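Local atomic coordinates of aminofutalosine deaminase (Helicobacter pylori, PDB entry 7LKK), a protein that deaminates aminofutalosine in the menaquinone pathway, a metal-dependent hydrolase held here with an iron(III) ion and the inhibitor methylthio-coformycin. Residues V193-A204 with L255-F266. Residues are numbered along the deposited sequence; the frame is centred on the assembly and turned at random.
With MCF ((8R)-3-(5-S-methyl-5-thio-beta-D-ribofuranosyl)-3,6,7,8-tetrahydroimidazo[4,5-d][1,3]diazepin-8-ol), chain J.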
ATOM      1  N   VAL A 193      18.617  14.787 -17.569  1.00 19.00           N
ATOM      2  CA  VAL A 193      18.896  13.821 -18.623  1.00 18.16           C
ATOM      3  C   VAL A 193      17.990  12.627 -18.378  1.00 20.69           C
ATOM      4  O   VAL A 193      17.980  12.071 -17.274  1.00 18.06           O
ATOM      5  CB  VAL A 193      20.376  13.400 -18.613  1.00 20.16           C
ATOM      6  CG1 VAL A 193      20.644  12.367 -19.697  1.00 21.21           C
ATOM      7  CG2 VAL A 193      21.284  14.617 -18.772  1.00 15.70           C
ATOM      8  N   HIS A 194      17.207  12.239 -19.388  1.00 20.90           N
ATOM      9  CA  HIS A 194      16.150  11.262 -19.143  1.00 17.72           C
ATOM     10  C   HIS A 194      16.714   9.941 -18.629  1.00 18.50           C
ATOM     11  O   HIS A 194      16.410   9.517 -17.510  1.00 22.85           O
ATOM     12  CB  HIS A 194      15.316  11.022 -20.398  1.00 18.69           C
ATOM     13  CG  HIS A 194      14.258   9.983 -20.202  1.00 18.07           C
ATOM     14  ND1 HIS A 194      14.380   8.696 -20.676  1.00 22.09           N
ATOM     15  CD2 HIS A 194      13.078  10.029 -19.539  1.00 23.16           C
ATOM     16  CE1 HIS A 194      13.312   7.999 -20.333  1.00 24.18           C
ATOM     17  NE2 HIS A 194      12.506   8.784 -19.643  1.00 25.93           N
ATOM     18  N   ALA A 195      17.531   9.272 -19.433  1.00 20.76           N
ATOM     19  CA  ALA A 195      17.967   7.919 -19.107  1.00 19.16           C
ATOM     20  C   ALA A 195      19.147   7.559 -20.004  1.00 20.38           C
ATOM     21  O   ALA A 195      19.365   8.201 -21.035  1.00 19.89           O
ATOM     22  CB  ALA A 195      16.823   6.908 -19.288  1.00 17.50           C
ATOM     23  N   PRO A 196      19.926   6.541 -19.617  1.00 19.14           N
ATOM     24  CA  PRO A 196      21.025   6.093 -20.489  1.00 20.49           C
ATOM     25  C   PRO A 196      20.569   5.570 -21.841  1.00 20.75           C
ATOM     26  O   PRO A 196      21.323   5.680 -22.816  1.00 20.57           O
ATOM     27  CB  PRO A 196      21.698   4.990 -19.660  1.00 19.39           C
ATOM     28  CG  PRO A 196      21.352   5.314 -18.245  1.00 19.25           C
ATOM     29  CD  PRO A 196      19.975   5.902 -18.291  1.00 21.93           C
ATOM     30  N   TYR A 197      19.367   4.999 -21.940  1.00 17.79           N
ATOM     31  CA  TYR A 197      18.905   4.422 -23.197  1.00 21.92           C
ATOM     32  C   TYR A 197      18.256   5.440 -24.124  1.00 22.61           C
ATOM     33  O   TYR A 197      18.000   5.115 -25.290  1.00 20.32           O
ATOM     34  CB  TYR A 197      17.909   3.281 -22.932  1.00 20.23           C
ATOM     35  CG  TYR A 197      16.736   3.669 -22.057  1.00 21.65           C
ATOM     36  CD1 TYR A 197      15.668   4.398 -22.569  1.00 19.15           C
ATOM     37  CD2 TYR A 197      16.695   3.302 -20.718  1.00 21.17           C
ATOM     38  CE1 TYR A 197      14.598   4.756 -21.770  1.00 19.91           C
ATOM     39  CE2 TYR A 197      15.628   3.651 -19.912  1.00 20.17           C
ATOM     40  CZ  TYR A 197      14.584   4.379 -20.442  1.00 23.01           C
ATOM     41  OH  TYR A 197      13.522   4.732 -19.645  1.00 19.64           O
ATOM     42  N   SER A 198      17.981   6.652 -23.644  1.00 19.11           N
ATOM     43  CA  SER A 198      17.203   7.617 -24.404  1.00 23.04           C
ATOM     44  C   SER A 198      17.949   8.897 -24.754  1.00 20.87           C
ATOM     45  O   SER A 198      17.407   9.710 -25.511  1.00 20.70           O
ATOM     46  CB  SER A 198      15.923   7.991 -23.641  1.00 21.15           C
ATOM     47  OG  SER A 198      16.236   8.599 -22.401  1.00 19.35           O
ATOM     48  N   VAL A 199      19.157   9.111 -24.233  1.00 18.32           N
ATOM     49  CA  VAL A 199      19.905  10.341 -24.480  1.00 16.98           C
ATOM     50  C   VAL A 199      21.284   9.978 -25.011  1.00 19.42           C
ATOM     51  O   VAL A 199      22.055   9.293 -24.329  1.00 17.64           O
ATOM     52  CB  VAL A 199      20.028  11.216 -23.222  1.00 20.59           C
ATOM     53  CG1 VAL A 199      20.872  12.441 -23.523  1.00 15.57           C
ATOM     54  CG2 VAL A 199      18.652  11.631 -22.729  1.00 20.81           C
ATOM     55  N   GLN A 200      21.587  10.428 -26.227  1.00 16.67           N
ATOM     56  CA  GLN A 200      22.912  10.232 -26.799  1.00 16.90           C
ATOM     57  C   GLN A 200      23.961  10.952 -25.953  1.00 18.01           C
ATOM     58  O   GLN A 200      23.687  11.981 -25.329  1.00 16.45           O
ATOM     59  CB  GLN A 200      22.933  10.735 -28.246  1.00 21.43           C
ATOM     60  CG  GLN A 200      24.177  10.358 -29.032  1.00 20.87           C
ATOM     61  CD  GLN A 200      25.257  11.412 -28.931  1.00 20.07           C
ATOM     62  OE1 GLN A 200      24.973  12.580 -28.672  1.00 19.27           O
ATOM     63  NE2 GLN A 200      26.506  11.003 -29.121  1.00 25.89           N
ATOM     64  N   LYS A 201      25.171  10.388 -25.928  1.00 18.77           N
ATOM     65  CA  LYS A 201      26.178  10.809 -24.956  1.00 18.38           C
ATOM     66  C   LYS A 201      26.532  12.285 -25.108  1.00 22.44           C
ATOM     67  O   LYS A 201      26.561  13.034 -24.124  1.00 17.24           O
ATOM     68  CB  LYS A 201      27.431   9.942 -25.089  1.00 18.99           C
ATOM     69  CG  LYS A 201      28.518  10.260 -24.068  1.00 22.36           C
ATOM     70  CD  LYS A 201      29.594   9.186 -24.058  1.00 22.54           C
ATOM     71  CE  LYS A 201      30.496   9.309 -22.835  1.00 26.54           C
ATOM     72  NZ  LYS A 201      30.757  10.726 -22.468  1.00 32.53           N
ATOM     73  N   ASP A 202      26.814  12.725 -26.335  1.00 18.84           N
ATOM     74  CA  ASP A 202      27.229  14.111 -26.522  1.00 18.74           C
ATOM     75  C   ASP A 202      26.082  15.084 -26.277  1.00 19.11           C
ATOM     76  O   ASP A 202      26.318  16.231 -25.883  1.00 18.69           O
ATOM     77  CB  ASP A 202      27.812  14.291 -27.921  1.00 19.75           C
ATOM     78  CG  ASP A 202      29.055  13.453 -28.133  1.00 22.26           C
ATOM     79  OD1 ASP A 202      30.139  13.871 -27.674  1.00 20.61           O
ATOM     80  OD2 ASP A 202      28.941  12.364 -28.731  1.00 22.75           O
ATOM     81  N   MET A 203      24.840  14.642 -26.479  1.00 18.28           N
ATOM     82  CA  MET A 203      23.698  15.461 -26.086  1.00 19.75           C
ATOM     83  C   MET A 203      23.624  15.601 -24.570  1.00 20.95           C
ATOM     84  O   MET A 203      23.348  16.690 -24.055  1.00 19.12           O
ATOM     85  CB  MET A 203      22.404  14.860 -26.637  1.00 23.26           C
ATOM     86  CG  MET A 203      22.432  14.622 -28.139  1.00 23.77           C
ATOM     87  SD  MET A 203      22.005  16.106 -29.065  1.00 32.65           S
ATOM     88  CE  MET A 203      20.312  15.759 -29.522  1.00 32.06           C
ATOM     89  N   ALA A 204      23.878  14.512 -23.841  1.00 18.78           N
ATOM     90  CA  ALA A 204      23.864  14.576 -22.383  1.00 16.41           C
ATOM     91  C   ALA A 204      24.984  15.464 -21.860  1.00 19.04           C
ATOM     92  O   ALA A 204      24.770  16.267 -20.945  1.00 19.59           O
ATOM     93  CB  ALA A 204      23.971  13.172 -21.789  1.00 16.88           C
ATOM     94  N   LEU A 255      24.094   3.431 -26.081  1.00 22.54           N
ATOM     95  CA  LEU A 255      24.647   4.776 -26.143  1.00 24.41           C
ATOM     96  C   LEU A 255      25.797   4.973 -25.164  1.00 25.25           C
ATOM     97  O   LEU A 255      26.505   5.981 -25.260  1.00 22.33           O
ATOM     98  CB  LEU A 255      23.550   5.807 -25.869  1.00 23.01           C
ATOM     99  CG  LEU A 255      22.293   5.699 -26.732  1.00 21.85           C
ATOM    100  CD1 LEU A 255      21.253   6.714 -26.287  1.00 19.75           C
ATOM    101  CD2 LEU A 255      22.635   5.886 -28.206  1.00 27.74           C
ATOM    102  N   TYR A 256      25.992   4.042 -24.232  1.00 25.68           N
ATOM    103  CA  TYR A 256      27.042   4.136 -23.227  1.00 28.17           C
ATOM    104  C   TYR A 256      27.616   2.748 -22.996  1.00 29.89           C
ATOM    105  O   TYR A 256      26.862   1.791 -22.793  1.00 31.07           O
ATOM    106  CB  TYR A 256      26.502   4.716 -21.914  1.00 21.70           C
ATOM    107  CG  TYR A 256      25.862   6.075 -22.069  1.00 18.86           C
ATOM    108  CD1 TYR A 256      26.617   7.234 -21.964  1.00 18.84           C
ATOM    109  CD2 TYR A 256      24.502   6.200 -22.326  1.00 18.89           C
ATOM    110  CE1 TYR A 256      26.037   8.478 -22.110  1.00 18.44           C
ATOM    111  CE2 TYR A 256      23.913   7.440 -22.473  1.00 15.28           C
ATOM    112  CZ  TYR A 256      24.687   8.577 -22.362  1.00 15.41           C
ATOM    113  OH  TYR A 256      24.106   9.814 -22.505  1.00 14.88           O
ATOM    114  N   GLU A 257      28.943   2.638 -23.028  1.00 33.70           N
ATOM    115  CA  GLU A 257      29.619   1.359 -22.809  1.00 32.89           C
ATOM    116  C   GLU A 257      29.802   1.160 -21.310  1.00 29.38           C
ATOM    117  O   GLU A 257      30.831   1.511 -20.734  1.00 35.68           O
ATOM    118  CB  GLU A 257      30.947   1.310 -23.553  1.00 41.82           C
ATOM    119  CG  GLU A 257      31.532  -0.092 -23.654  1.00 41.41           C
ATOM    120  CD  GLU A 257      30.604  -1.061 -24.366  1.00 43.72           C
ATOM    121  OE1 GLU A 257      30.163  -0.750 -25.494  1.00 41.86           O
ATOM    122  OE2 GLU A 257      30.310  -2.133 -23.793  1.00 41.66           O
ATOM    123  N   GLY A 258      28.785   0.589 -20.676  1.00 31.20           N
ATOM    124  CA  GLY A 258      28.826   0.296 -19.260  1.00 30.01           C
ATOM    125  C   GLY A 258      28.219   1.404 -18.415  1.00 26.66           C
ATOM    126  O   GLY A 258      28.106   2.558 -18.827  1.00 27.05           O
ATOM    127  N   ALA A 259      27.828   1.029 -17.197  1.00 27.24           N
ATOM    128  CA  ALA A 259      27.209   1.990 -16.291  1.00 26.09           C
ATOM    129  C   ALA A 259      28.178   3.103 -15.912  1.00 22.68           C
ATOM    130  O   ALA A 259      27.776   4.265 -15.776  1.00 22.31           O
ATOM    131  CB  ALA A 259      26.694   1.275 -15.042  1.00 23.31           C
ATOM    132  N   ASN A 260      29.461   2.771 -15.745  1.00 23.90           N
ATOM    133  CA  ASN A 260      30.440   3.775 -15.331  1.00 24.89           C
ATOM    134  C   ASN A 260      30.592   4.876 -16.371  1.00 23.91           C
ATOM    135  O   ASN A 260      30.812   6.038 -16.013  1.00 23.20           O
ATOM    136  CB  ASN A 260      31.789   3.110 -15.057  1.00 24.27           C
ATOM    137  CG  ASN A 260      31.805   2.353 -13.744  1.00 26.48           C
ATOM    138  OD1 ASN A 260      30.800   2.301 -13.038  1.00 22.92           O
ATOM    139  ND2 ASN A 260      32.944   1.758 -13.415  1.00 30.28           N
ATOM    140  N   ASP A 261      30.474   4.533 -17.655  1.00 24.80           N
ATOM    141  CA  ASP A 261      30.532   5.545 -18.706  1.00 26.31           C
ATOM    142  C   ASP A 261      29.433   6.586 -18.526  1.00 25.59           C
ATOM    143  O   ASP A 261      29.658   7.784 -18.735  1.00 27.06           O
ATOM    144  CB  ASP A 261      30.422   4.875 -20.076  1.00 25.17           C
ATOM    145  CG  ASP A 261      30.707   5.827 -21.219  1.00 25.84           C
ATOM    146  OD1 ASP A 261      31.540   6.740 -21.045  1.00 32.32           O
ATOM    147  OD2 ASP A 261      30.101   5.657 -22.297  1.00 32.98           O
ATOM    148  N   TYR A 262      28.238   6.145 -18.130  1.00 21.16           N
ATOM    149  CA  TYR A 262      27.138   7.076 -17.900  1.00 20.07           C
ATOM    150  C   TYR A 262      27.339   7.857 -16.607  1.00 22.46           C
ATOM    151  O   TYR A 262      27.188   9.085 -16.582  1.00 22.52           O
ATOM    152  CB  TYR A 262      25.811   6.318 -17.868  1.00 16.89           C
ATOM    153  CG  TYR A 262      24.596   7.214 -17.872  1.00 21.48           C
ATOM    154  CD1 TYR A 262      24.141   7.790 -19.051  1.00 17.99           C
ATOM    155  CD2 TYR A 262      23.905   7.488 -16.697  1.00 17.59           C
ATOM    156  CE1 TYR A 262      23.030   8.612 -19.061  1.00 20.20           C
ATOM    157  CE2 TYR A 262      22.794   8.309 -16.698  1.00 20.39           C
ATOM    158  CZ  TYR A 262      22.360   8.868 -17.883  1.00 20.33           C
ATOM    159  OH  TYR A 262      21.255   9.687 -17.890  1.00 20.69           O
ATOM    160  N   ILE A 263      27.678   7.155 -15.521  1.00 18.64           N
ATOM    161  CA  ILE A 263      27.837   7.800 -14.218  1.00 20.61           C
ATOM    162  C   ILE A 263      28.901   8.889 -14.279  1.00 21.46           C
ATOM    163  O   ILE A 263      28.714   9.989 -13.743  1.00 22.83           O
ATOM    164  CB  ILE A 263      28.179   6.749 -13.144  1.00 18.61           C
ATOM    165  CG1 ILE A 263      27.002   5.801 -12.915  1.00 20.82           C
ATOM    166  CG2 ILE A 263      28.605   7.426 -11.840  1.00 16.50           C
ATOM    167  CD1 ILE A 263      27.392   4.517 -12.210  1.00 19.59           C
ATOM    168  N   ASP A 264      30.028   8.604 -14.936  1.00 23.15           N
ATOM    169  CA  ASP A 264      31.156   9.531 -14.929  1.00 21.51           C
ATOM    170  C   ASP A 264      30.824  10.874 -15.566  1.00 23.82           C
ATOM    171  O   ASP A 264      31.486  11.869 -15.253  1.00 20.60           O
ATOM    172  CB  ASP A 264      32.358   8.902 -15.636  1.00 24.82           C
ATOM    173  CG  ASP A 264      32.943   7.737 -14.862  1.00 29.84           C
ATOM    174  OD1 ASP A 264      32.468   7.467 -13.738  1.00 29.79           O
ATOM    175  OD2 ASP A 264      33.877   7.088 -15.381  1.00 32.72           O
ATOM    176  N   MET A 265      29.817  10.929 -16.445  1.00 20.59           N
ATOM    177  CA  MET A 265      29.404  12.207 -17.019  1.00 20.65           C
ATOM    178  C   MET A 265      29.007  13.209 -15.944  1.00 20.13           C
ATOM    179  O   MET A 265      29.189  14.418 -16.126  1.00 18.21           O
ATOM    180  CB  MET A 265      28.233  12.007 -17.981  1.00 18.24           C
ATOM    181  CG  MET A 265      28.578  11.332 -19.292  1.00 21.43           C
ATOM    182  SD  MET A 265      27.230  11.524 -20.474  1.00 20.36           S
ATOM    183  CE  MET A 265      25.859  10.880 -19.516  1.00 23.82           C
ATOM    184  N   PHE A 266      28.449  12.732 -14.833  1.00 18.71           N
ATOM    185  CA  PHE A 266      27.959  13.587 -13.763  1.00 19.89           C
ATOM    186  C   PHE A 266      28.996  13.809 -12.668  1.00 19.93           C
ATOM    187  O   PHE A 266      28.636  14.234 -11.565  1.00 19.11           O
ATOM    188  CB  PHE A 266      26.677  12.993 -13.170  1.00 18.06           C
ATOM    189  CG  PHE A 266      25.582  12.790 -14.181  1.00 14.50           C
ATOM    190  CD1 PHE A 266      24.637  13.777 -14.404  1.00 15.06           C
ATOM    191  CD2 PHE A 266      25.505  11.617 -14.913  1.00 16.92           C
ATOM    192  CE1 PHE A 266      23.633  13.597 -15.337  1.00 16.84           C
ATOM    193  CE2 PHE A 266      24.504  11.431 -15.850  1.00 19.33           C
ATOM    194  CZ  PHE A 266      23.565  12.421 -16.060  1.00 17.21           C
TER
HETATM  195  O8  MCF J 506      10.321   7.974 -14.092  1.00 30.79           O
HETATM  196  C8  MCF J 506       9.142   7.366 -14.552  1.00 28.39           C
HETATM  197  C7  MCF J 506       9.386   5.979 -15.139  1.00 25.65           C
HETATM  198  N6  MCF J 506      10.686   5.905 -15.757  1.00 25.30           N
HETATM  199  C5  MCF J 506      11.087   6.928 -16.698  1.00 26.51           C
HETATM  200  N4  MCF J 506      10.293   8.085 -17.095  1.00 24.69           N
HETATM  201  C10 MCF J 506       8.932   8.570 -16.758  1.00 25.35           C
HETATM  202  C9  MCF J 506       8.359   8.257 -15.540  1.00 24.50           C
HETATM  203  N1  MCF J 506       7.160   8.820 -15.505  1.00 26.38           N
HETATM  204  C2  MCF J 506       6.952   9.491 -16.636  1.00 26.43           C
HETATM  205  N3  MCF J 506       8.043   9.342 -17.394  1.00 23.54           N
HETATM  206  C1S MCF J 506       8.173   9.947 -18.756  1.00 29.09           C
HETATM  207  C2S MCF J 506       9.557  10.580 -19.031  1.00 28.97           C
HETATM  208  O2S MCF J 506       9.609  11.853 -18.547  1.00 23.50           O
HETATM  209  O4S MCF J 506       8.065   9.037 -19.649  1.00 27.92           O
HETATM  210  C4S MCF J 506       8.878   9.579 -20.941  1.00 29.99           C
HETATM  211  C3S MCF J 506       9.611  10.584 -20.554  1.00 29.79           C
HETATM  212  O3S MCF J 506       9.018  11.867 -21.080  1.00 30.91           O
HETATM  213  C5S MCF J 506       9.752   8.465 -21.490  1.00 31.10           C
HETATM  214  S5S MCF J 506       9.949   8.673 -23.283  1.00 38.43           S
HETATM  215  C6S MCF J 506      11.402   7.735 -23.836  1.00 34.28           C
HETATM  216  O   HOH W   1      22.101   2.884 -24.117  1.00 20.06           O
HETATM  217  O   HOH W   2      25.814   7.822 -26.993  1.00 22.48           O
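K201 runs its aliphatic chain obliquely past the CE1 corner of the Y256 ring, with CB and CG each 3.6 Å from Y256 CE1. Lysine suits this partly exposed place because its methylenes pack on the aromatic while the amine runs on toward D261. CG anti to the backbone N (chi1 -177°) directs the chain past Y256; the next two torsions are also near 180°, and the bend comes at chi4. K201 NZ stops 4.3 Å from D261 OD1, too far for a salt bridge, though the opposite charges probably still attract.

The Y256 hydroxyl reaches V199 O just before helix 201-213, donating to it at 2.8 Å from above the carbonyl plane, 44° out of it. One edge of the same ring meets P196 O, and Y262 CD1 lies over the centre of one face. L255 fills the bend of the 196-200 loop: its CD1, 3.3 Å from V199 O, packs on the V199-Q200 peptide, leucine's fork supplying an apolar end that fits the turn. Two waters stitch the backbones together beside it, one between P196 O and L255 N, the other between K201 N and L255 O.

Deeper in, the puckered P196 ring meets Y262 roughly at right angles. Proline suits the place by setting C-H groups over an aromatic face: this CH-pi contact puts CG 3.5 Å from the Y262 centroid, 3° off the normal. The Y262 hydroxyl bonds to T220.

In this TIM-barrel amidohydrolase, the loop leaving strand 187-193 carries H194, which touches the inhibitor, and leads into helix 201-213. Helix 259-264 lies against that loop through Y262 and the first turn of helix 201-213 through D261, and also packs on strand 218-222 and helix 281-291.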